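Local coordinates for uncharacterized protein (Pseudomonas aeruginosa, PDB 5BR9), which probably takes part, as a TsaB-type member of the KAE1/TsaD family, in making the threonylcarbamoyladenosine modification of tRNA, at residues A[12-26]-A[193-207]. Residues are numbered along the deposited sequence; the frame is centred on the assembly and turned at random.
Sequences LLALDTSTEACSVAL and LPHAEDLLSLAGFAW
Helix 196-207 lies across the hairpin of strands 12-16 and 21-26, its axis 7.0 Å from the latter at a crossing angle of -43°, and the closest CA pairs include Ala14 with Leu200 and Val24 with Ala196. The close approach is consistent with the small side chains at Ala14, Ala25 and Ala196: the methyl of Ala25 sits 3.4 Å from Ala196 O, and Ala196 CB rests above the strand backbone at Val24. Leu200 straddles both strands, its CD1 reaching Leu12 and its CD2 packing 3.5 Å from Leu26 C. Its neighbour Leu199 turns CD2 toward Ala14 CB, at 3.8 Å. At the far end Leu12 forks: CD1 meets Gly204 CA, whereas CD2 stands over one face of the Trp207 indole, 4.0 Å from the five-membered ring centroid and 10° off its normal, a CH-pi contact. The hairpin supplies the central strand and its neighbour in the mixed 3-2-1-4-5 sheet expected of the ASKHA (actin-like ATPase) fold; helices 43-58 and 77-94 pack on the other face from helix 196-207. At the helix start, Ser23 chi1 (66°) turns OG toward Ala196 N, from which it accepts a 2.9 Å bond, and OG shares a water with Pro194 O. His195 ND1 caps the same turn, receiving Glu197 N nearly in the ring plane. Pro194 lays CB against the Asp16 carboxylate, whose OD2 takes both Ser18 N, in an Asx turn, and Ser18 OG, while Thr19 CG2 abuts Pro194 CD at 3.5 Å.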
ATOM      1  N   LEU A  12       2.171   7.807 -20.700  1.00 29.69           N
ATOM      2  CA  LEU A  12       2.054   6.713 -19.727  1.00 28.03           C
ATOM      3  C   LEU A  12       3.122   6.788 -18.654  1.00 22.70           C
ATOM      4  O   LEU A  12       4.300   6.992 -18.948  1.00 27.65           O
ATOM      5  CB  LEU A  12       2.147   5.339 -20.416  1.00 23.10           C
ATOM      6  CG  LEU A  12       1.104   4.978 -21.466  1.00 25.86           C
ATOM      7  CD1 LEU A  12       1.416   3.606 -22.086  1.00 26.71           C
ATOM      8  CD2 LEU A  12      -0.326   5.017 -20.868  1.00 25.89           C
ATOM      9  N   LEU A  13       2.702   6.556 -17.417  1.00 25.81           N
ATOM     10  CA  LEU A  13       3.604   6.528 -16.266  1.00 25.01           C
ATOM     11  C   LEU A  13       3.737   5.076 -15.792  1.00 29.10           C
ATOM     12  O   LEU A  13       2.737   4.350 -15.669  1.00 27.43           O
ATOM     13  CB  LEU A  13       3.065   7.434 -15.129  1.00 20.38           C
ATOM     14  CG  LEU A  13       3.878   7.546 -13.837  1.00 26.87           C
ATOM     15  CD1 LEU A  13       5.236   8.203 -14.126  1.00 24.51           C
ATOM     16  CD2 LEU A  13       3.117   8.319 -12.749  1.00 25.16           C
ATOM     17  N   ALA A  14       4.972   4.655 -15.542  1.00 23.60           N
ATOM     18  CA  ALA A  14       5.245   3.295 -15.111  1.00 25.69           C
ATOM     19  C   ALA A  14       6.107   3.289 -13.858  1.00 29.68           C
ATOM     20  O   ALA A  14       6.991   4.131 -13.707  1.00 23.18           O
ATOM     21  CB  ALA A  14       5.930   2.506 -16.217  1.00 20.76           C
ATOM     22  N   LEU A  15       5.806   2.390 -12.931  1.00 29.26           N
ATOM     23  CA  LEU A  15       6.632   2.247 -11.740  1.00 26.26           C
ATOM     24  C   LEU A  15       6.739   0.794 -11.263  1.00 29.88           C
ATOM     25  O   LEU A  15       5.796   0.006 -11.392  1.00 27.73           O
ATOM     26  CB  LEU A  15       6.145   3.164 -10.636  1.00 31.66           C
ATOM     27  CG  LEU A  15       4.776   3.028 -10.031  1.00 34.01           C
ATOM     28  CD1 LEU A  15       4.834   1.962  -8.936  1.00 35.31           C
ATOM     29  CD2 LEU A  15       4.407   4.408  -9.473  1.00 30.41           C
ATOM     30  N   ASP A  16       7.902   0.438 -10.725  1.00 25.03           N
ATOM     31  CA  ASP A  16       8.070  -0.886 -10.172  1.00 26.08           C
ATOM     32  C   ASP A  16       8.834  -0.846  -8.845  1.00 30.42           C
ATOM     33  O   ASP A  16       9.896  -0.241  -8.740  1.00 29.08           O
ATOM     34  CB  ASP A  16       8.788  -1.791 -11.166  1.00 24.01           C
ATOM     35  CG  ASP A  16       8.619  -3.257 -10.817  1.00 36.83           C
ATOM     36  OD1 ASP A  16       7.698  -3.887 -11.372  1.00 42.20           O
ATOM     37  OD2 ASP A  16       9.370  -3.773  -9.967  1.00 37.06           O
ATOM     38  N   THR A  17       8.272  -1.510  -7.842  1.00 36.91           N
ATOM     39  CA  THR A  17       8.858  -1.590  -6.509  1.00 35.07           C
ATOM     40  C   THR A  17       8.822  -3.007  -5.975  1.00 39.00           C
ATOM     41  O   THR A  17       8.841  -3.221  -4.768  1.00 44.19           O
ATOM     42  CB  THR A  17       8.101  -0.687  -5.510  1.00 34.68           C
ATOM     43  OG1 THR A  17       6.714  -1.044  -5.525  1.00 37.13           O
ATOM     44  CG2 THR A  17       8.231   0.771  -5.887  1.00 25.27           C
ATOM     45  N   SER A  18       8.787  -3.975  -6.878  1.00 28.24           N
ATOM     46  CA  SER A  18       8.626  -5.382  -6.492  1.00 30.36           C
ATOM     47  C   SER A  18       9.919  -5.979  -5.936  1.00 35.16           C
ATOM     48  O   SER A  18       9.928  -7.098  -5.403  1.00 33.41           O
ATOM     49  CB  SER A  18       8.119  -6.208  -7.683  1.00 37.27           C
ATOM     50  OG  SER A  18       9.085  -6.274  -8.723  1.00 40.42           O
ATOM     51  N   THR A  19      11.033  -5.295  -6.167  1.00 31.54           N
ATOM     52  CA  THR A  19      12.324  -5.803  -5.718  1.00 39.20           C
ATOM     53  C   THR A  19      13.024  -4.761  -4.882  1.00 38.24           C
ATOM     54  O   THR A  19      12.432  -3.738  -4.564  1.00 39.37           O
ATOM     55  CB  THR A  19      13.240  -6.205  -6.917  1.00 41.32           C
ATOM     56  OG1 THR A  19      13.590  -5.041  -7.681  1.00 36.51           O
ATOM     57  CG2 THR A  19      12.546  -7.212  -7.815  1.00 33.21           C
ATOM     58  N   GLU A  20      14.291  -5.019  -4.558  1.00 42.41           N
ATOM     59  CA  GLU A  20      15.143  -4.041  -3.884  1.00 51.41           C
ATOM     60  C   GLU A  20      15.399  -2.837  -4.809  1.00 46.91           C
ATOM     61  O   GLU A  20      15.854  -1.779  -4.367  1.00 40.11           O
ATOM     62  CB  GLU A  20      16.466  -4.685  -3.453  1.00 58.48           C
ATOM     63  CG  GLU A  20      17.380  -5.062  -4.618  1.00 66.93           C
ATOM     64  CD  GLU A  20      18.687  -5.709  -4.172  1.00 78.37           C
ATOM     65  OE1 GLU A  20      19.326  -6.383  -5.011  1.00 76.50           O
ATOM     66  OE2 GLU A  20      19.073  -5.549  -2.989  1.00 83.03           O
ATOM     67  N   ALA A  21      15.102  -3.019  -6.095  1.00 38.87           N
ATOM     68  CA  ALA A  21      15.176  -1.948  -7.080  1.00 38.35           C
ATOM     69  C   ALA A  21      13.877  -1.145  -7.089  1.00 44.95           C
ATOM     70  O   ALA A  21      12.778  -1.703  -6.965  1.00 47.48           O
ATOM     71  CB  ALA A  21      15.457  -2.506  -8.477  1.00 31.60           C
ATOM     72  N   CYS A  22      14.018   0.168  -7.205  1.00 32.21           N
ATOM     73  CA  CYS A  22      12.888   1.057  -7.354  1.00 30.20           C
ATOM     74  C   CYS A  22      13.045   1.807  -8.677  1.00 28.88           C
ATOM     75  O   CYS A  22      14.085   2.417  -8.937  1.00 31.76           O
ATOM     76  CB  CYS A  22      12.796   2.024  -6.173  1.00 37.59           C
ATOM     77  SG  CYS A  22      11.305   3.037  -6.198  1.00 44.50           S
ATOM     78  N   SER A  23      12.051   1.747  -9.547  1.00 27.22           N
ATOM     79  CA  SER A  23      12.237   2.408 -10.827  1.00 24.13           C
ATOM     80  C   SER A  23      10.942   2.992 -11.368  1.00 31.63           C
ATOM     81  O   SER A  23       9.836   2.534 -11.031  1.00 26.43           O
ATOM     82  CB  SER A  23      12.863   1.444 -11.841  1.00 24.63           C
ATOM     83  OG  SER A  23      11.996   0.381 -12.146  1.00 35.40           O
ATOM     84  N   VAL A  24      11.098   4.046 -12.166  1.00 22.18           N
ATOM     85  CA  VAL A  24       9.973   4.773 -12.722  1.00 24.96           C
ATOM     86  C   VAL A  24      10.282   5.079 -14.181  1.00 26.32           C
ATOM     87  O   VAL A  24      11.432   5.261 -14.566  1.00 30.07           O
ATOM     88  CB  VAL A  24       9.686   6.065 -11.915  1.00 30.82           C
ATOM     89  CG1 VAL A  24       9.365   5.731 -10.443  1.00 27.01           C
ATOM     90  CG2 VAL A  24      10.873   7.024 -11.992  1.00 30.45           C
ATOM     91  N   ALA A  25       9.258   5.148 -15.006  1.00 22.52           N
ATOM     92  CA  ALA A  25       9.494   5.417 -16.411  1.00 20.77           C
ATOM     93  C   ALA A  25       8.318   6.197 -16.950  1.00 21.44           C
ATOM     94  O   ALA A  25       7.216   6.161 -16.387  1.00 25.34           O
ATOM     95  CB  ALA A  25       9.720   4.117 -17.195  1.00 21.38           C
ATOM     96  N   LEU A  26       8.571   6.944 -18.013  1.00 26.84           N
ATOM     97  CA  LEU A  26       7.568   7.816 -18.578  1.00 23.34           C
ATOM     98  C   LEU A  26       7.632   7.766 -20.081  1.00 28.02           C
ATOM     99  O   LEU A  26       8.723   7.873 -20.665  1.00 23.79           O
ATOM    100  CB  LEU A  26       7.779   9.241 -18.081  1.00 22.99           C
ATOM    101  CG  LEU A  26       6.801  10.264 -18.644  1.00 29.42           C
ATOM    102  CD1 LEU A  26       5.436  10.038 -18.037  1.00 36.43           C
ATOM    103  CD2 LEU A  26       7.284  11.653 -18.326  1.00 27.70           C
ATOM    104  N   LEU A 193      16.674  -8.126 -12.644  1.00 23.02           N
ATOM    105  CA  LEU A 193      15.523  -7.610 -11.922  1.00 24.53           C
ATOM    106  C   LEU A 193      14.589  -6.854 -12.889  1.00 25.72           C
ATOM    107  O   LEU A 193      14.997  -6.514 -13.990  1.00 23.38           O
ATOM    108  CB  LEU A 193      15.995  -6.688 -10.782  1.00 26.30           C
ATOM    109  CG  LEU A 193      16.877  -7.317  -9.691  1.00 25.64           C
ATOM    110  CD1 LEU A 193      17.242  -6.294  -8.615  1.00 20.83           C
ATOM    111  CD2 LEU A 193      16.173  -8.533  -9.053  1.00 23.01           C
ATOM    112  N   PRO A 194      13.318  -6.644 -12.496  1.00 27.08           N
ATOM    113  CA  PRO A 194      12.384  -5.831 -13.279  1.00 29.89           C
ATOM    114  C   PRO A 194      12.867  -4.394 -13.442  1.00 28.59           C
ATOM    115  O   PRO A 194      13.540  -3.888 -12.571  1.00 35.25           O
ATOM    116  CB  PRO A 194      11.099  -5.875 -12.449  1.00 29.69           C
ATOM    117  CG  PRO A 194      11.192  -7.130 -11.695  1.00 29.57           C
ATOM    118  CD  PRO A 194      12.642  -7.288 -11.353  1.00 26.71           C
ATOM    119  N   HIS A 195      12.522  -3.757 -14.550  1.00 29.43           N
ATOM    120  CA  HIS A 195      12.937  -2.390 -14.833  1.00 25.62           C
ATOM    121  C   HIS A 195      11.716  -1.640 -15.405  1.00 29.56           C
ATOM    122  O   HIS A 195      11.045  -2.131 -16.321  1.00 30.12           O
ATOM    123  CB  HIS A 195      14.108  -2.412 -15.806  1.00 27.91           C
ATOM    124  CG  HIS A 195      14.861  -1.130 -15.912  1.00 33.93           C
ATOM    125  ND1 HIS A 195      14.268   0.057 -16.287  1.00 40.28           N
ATOM    126  CD2 HIS A 195      16.179  -0.860 -15.761  1.00 34.17           C
ATOM    127  CE1 HIS A 195      15.179   1.012 -16.314  1.00 32.75           C
ATOM    128  NE2 HIS A 195      16.349   0.480 -16.009  1.00 30.83           N
ATOM    129  N   ALA A 196      11.401  -0.476 -14.849  1.00 30.67           N
ATOM    130  CA  ALA A 196      10.225   0.281 -15.278  1.00 28.35           C
ATOM    131  C   ALA A 196      10.242   0.602 -16.776  1.00 29.55           C
ATOM    132  O   ALA A 196       9.186   0.744 -17.402  1.00 27.86           O
ATOM    133  CB  ALA A 196      10.106   1.556 -14.474  1.00 27.79           C
ATOM    134  N   GLU A 197      11.434   0.713 -17.352  1.00 19.87           N
ATOM    135  CA  GLU A 197      11.552   0.942 -18.797  1.00 28.79           C
ATOM    136  C   GLU A 197      10.860  -0.166 -19.605  1.00 27.34           C
ATOM    137  O   GLU A 197      10.186   0.088 -20.609  1.00 26.43           O
ATOM    138  CB  GLU A 197      13.015   1.052 -19.212  1.00 31.31           C
ATOM    139  CG  GLU A 197      13.193   1.159 -20.717  1.00 47.00           C
ATOM    140  CD  GLU A 197      14.636   1.341 -21.144  1.00 59.04           C
ATOM    141  OE1 GLU A 197      15.531   1.368 -20.273  1.00 63.29           O
ATOM    142  OE2 GLU A 197      14.870   1.460 -22.364  1.00 66.18           O
ATOM    143  N   ASP A 198      11.026  -1.404 -19.161  1.00 23.11           N
ATOM    144  CA  ASP A 198      10.432  -2.534 -19.867  1.00 28.80           C
ATOM    145  C   ASP A 198       8.973  -2.731 -19.456  1.00 30.48           C
ATOM    146  O   ASP A 198       8.148  -3.184 -20.262  1.00 24.25           O
ATOM    147  CB  ASP A 198      11.277  -3.783 -19.626  1.00 25.98           C
ATOM    148  CG  ASP A 198      12.734  -3.546 -19.989  1.00 33.85           C
ATOM    149  OD1 ASP A 198      13.031  -3.392 -21.200  1.00 31.10           O
ATOM    150  OD2 ASP A 198      13.573  -3.463 -19.065  1.00 35.82           O
ATOM    151  N   LEU A 199       8.652  -2.346 -18.221  1.00 24.41           N
ATOM    152  CA  LEU A 199       7.256  -2.247 -17.793  1.00 25.20           C
ATOM    153  C   LEU A 199       6.508  -1.274 -18.700  1.00 24.12           C
ATOM    154  O   LEU A 199       5.389  -1.543 -19.131  1.00 24.55           O
ATOM    155  CB  LEU A 199       7.166  -1.783 -16.342  1.00 21.58           C
ATOM    156  CG  LEU A 199       5.797  -1.302 -15.842  1.00 19.70           C
ATOM    157  CD1 LEU A 199       4.795  -2.410 -15.938  1.00 16.78           C
ATOM    158  CD2 LEU A 199       5.918  -0.848 -14.394  1.00 21.31           C
ATOM    159  N   LEU A 200       7.159  -0.152 -19.000  1.00 25.16           N
ATOM    160  CA  LEU A 200       6.606   0.882 -19.875  1.00 24.80           C
ATOM    161  C   LEU A 200       6.326   0.337 -21.283  1.00 24.93           C
ATOM    162  O   LEU A 200       5.262   0.589 -21.847  1.00 29.51           O
ATOM    163  CB  LEU A 200       7.561   2.080 -19.932  1.00 23.27           C
ATOM    164  CG  LEU A 200       7.066   3.315 -20.674  1.00 31.16           C
ATOM    165  CD1 LEU A 200       5.822   3.901 -20.015  1.00 32.83           C
ATOM    166  CD2 LEU A 200       8.181   4.363 -20.743  1.00 30.38           C
ATOM    167  N   SER A 201       7.253  -0.436 -21.836  1.00 26.24           N
ATOM    168  CA  SER A 201       7.015  -1.107 -23.122  1.00 20.98           C
ATOM    169  C   SER A 201       5.745  -1.962 -23.091  1.00 26.09           C
ATOM    170  O   SER A 201       4.861  -1.835 -23.960  1.00 30.67           O
ATOM    171  CB  SER A 201       8.207  -1.988 -23.498  1.00 27.37           C
ATOM    172  OG  SER A 201       9.387  -1.209 -23.586  1.00 37.87           O
ATOM    173  N   LEU A 202       5.645  -2.809 -22.074  1.00 23.37           N
ATOM    174  CA  LEU A 202       4.496  -3.708 -21.918  1.00 26.33           C
ATOM    175  C   LEU A 202       3.185  -2.924 -21.720  1.00 27.10           C
ATOM    176  O   LEU A 202       2.158  -3.267 -22.316  1.00 31.93           O
ATOM    177  CB  LEU A 202       4.744  -4.685 -20.748  1.00 26.53           C
ATOM    178  CG  LEU A 202       5.869  -5.691 -21.052  1.00 27.77           C
ATOM    179  CD1 LEU A 202       6.299  -6.541 -19.828  1.00 17.53           C
ATOM    180  CD2 LEU A 202       5.437  -6.605 -22.193  1.00 24.15           C
ATOM    181  N   ALA A 203       3.231  -1.864 -20.910  1.00 25.27           N
ATOM    182  CA  ALA A 203       2.071  -0.997 -20.713  1.00 24.10           C
ATOM    183  C   ALA A 203       1.582  -0.384 -22.040  1.00 28.61           C
ATOM    184  O   ALA A 203       0.374  -0.268 -22.265  1.00 29.05           O
ATOM    185  CB  ALA A 203       2.398   0.100 -19.724  1.00 19.83           C
ATOM    186  N   GLY A 204       2.517   0.011 -22.905  1.00 23.17           N
ATOM    187  CA  GLY A 204       2.167   0.515 -24.231  1.00 24.60           C
ATOM    188  C   GLY A 204       1.345  -0.472 -25.061  1.00 26.53           C
ATOM    189  O   GLY A 204       0.325  -0.107 -25.655  1.00 30.31           O
ATOM    190  N   PHE A 205       1.764  -1.735 -25.073  1.00 23.45           N
ATOM    191  CA  PHE A 205       1.013  -2.754 -25.797  1.00 26.13           C
ATOM    192  C   PHE A 205      -0.366  -2.946 -25.152  1.00 27.53           C
ATOM    193  O   PHE A 205      -1.383  -3.012 -25.845  1.00 27.78           O
ATOM    194  CB  PHE A 205       1.788  -4.086 -25.852  1.00 26.54           C
ATOM    195  CG  PHE A 205       3.022  -4.034 -26.729  1.00 29.25           C
ATOM    196  CD1 PHE A 205       2.905  -4.029 -28.122  1.00 30.71           C
ATOM    197  CD2 PHE A 205       4.295  -3.988 -26.167  1.00 23.38           C
ATOM    198  CE1 PHE A 205       4.033  -3.967 -28.930  1.00 28.95           C
ATOM    199  CE2 PHE A 205       5.431  -3.926 -26.972  1.00 26.55           C
ATOM    200  CZ  PHE A 205       5.308  -3.924 -28.354  1.00 23.79           C
ATOM    201  N   ALA A 206      -0.398  -3.000 -23.827  1.00 20.81           N
ATOM    202  CA  ALA A 206      -1.639  -3.236 -23.101  1.00 20.64           C
ATOM    203  C   ALA A 206      -2.603  -2.068 -23.266  1.00 27.73           C
ATOM    204  O   ALA A 206      -3.809  -2.260 -23.460  1.00 31.26           O
ATOM    205  CB  ALA A 206      -1.339  -3.487 -21.602  1.00 18.24           C
ATOM    206  N   TRP A 207      -2.068  -0.855 -23.232  1.00 27.10           N
ATOM    207  CA  TRP A 207      -2.904   0.340 -23.361  1.00 23.83           C
ATOM    208  C   TRP A 207      -3.531   0.410 -24.756  1.00 23.24           C
ATOM    209  O   TRP A 207      -4.705   0.754 -24.895  1.00 29.64           O
ATOM    210  CB  TRP A 207      -2.079   1.596 -23.073  1.00 23.15           C
ATOM    211  CG  TRP A 207      -2.837   2.904 -23.123  1.00 29.30           C
ATOM    212  CD1 TRP A 207      -2.608   3.946 -23.981  1.00 21.62           C
ATOM    213  CD2 TRP A 207      -3.916   3.324 -22.258  1.00 28.95           C
ATOM    214  NE1 TRP A 207      -3.479   4.980 -23.709  1.00 29.15           N
ATOM    215  CE2 TRP A 207      -4.285   4.630 -22.656  1.00 30.22           C
ATOM    216  CE3 TRP A 207      -4.607   2.719 -21.198  1.00 29.76           C
ATOM    217  CZ2 TRP A 207      -5.331   5.337 -22.042  1.00 25.73           C
ATOM    218  CZ3 TRP A 207      -5.632   3.425 -20.580  1.00 26.63           C
ATOM    219  CH2 TRP A 207      -5.983   4.724 -21.002  1.00 27.94           C
TER
HETATM  220  O   HOH W   1      12.651  -1.761 -10.496  1.00 50.33           O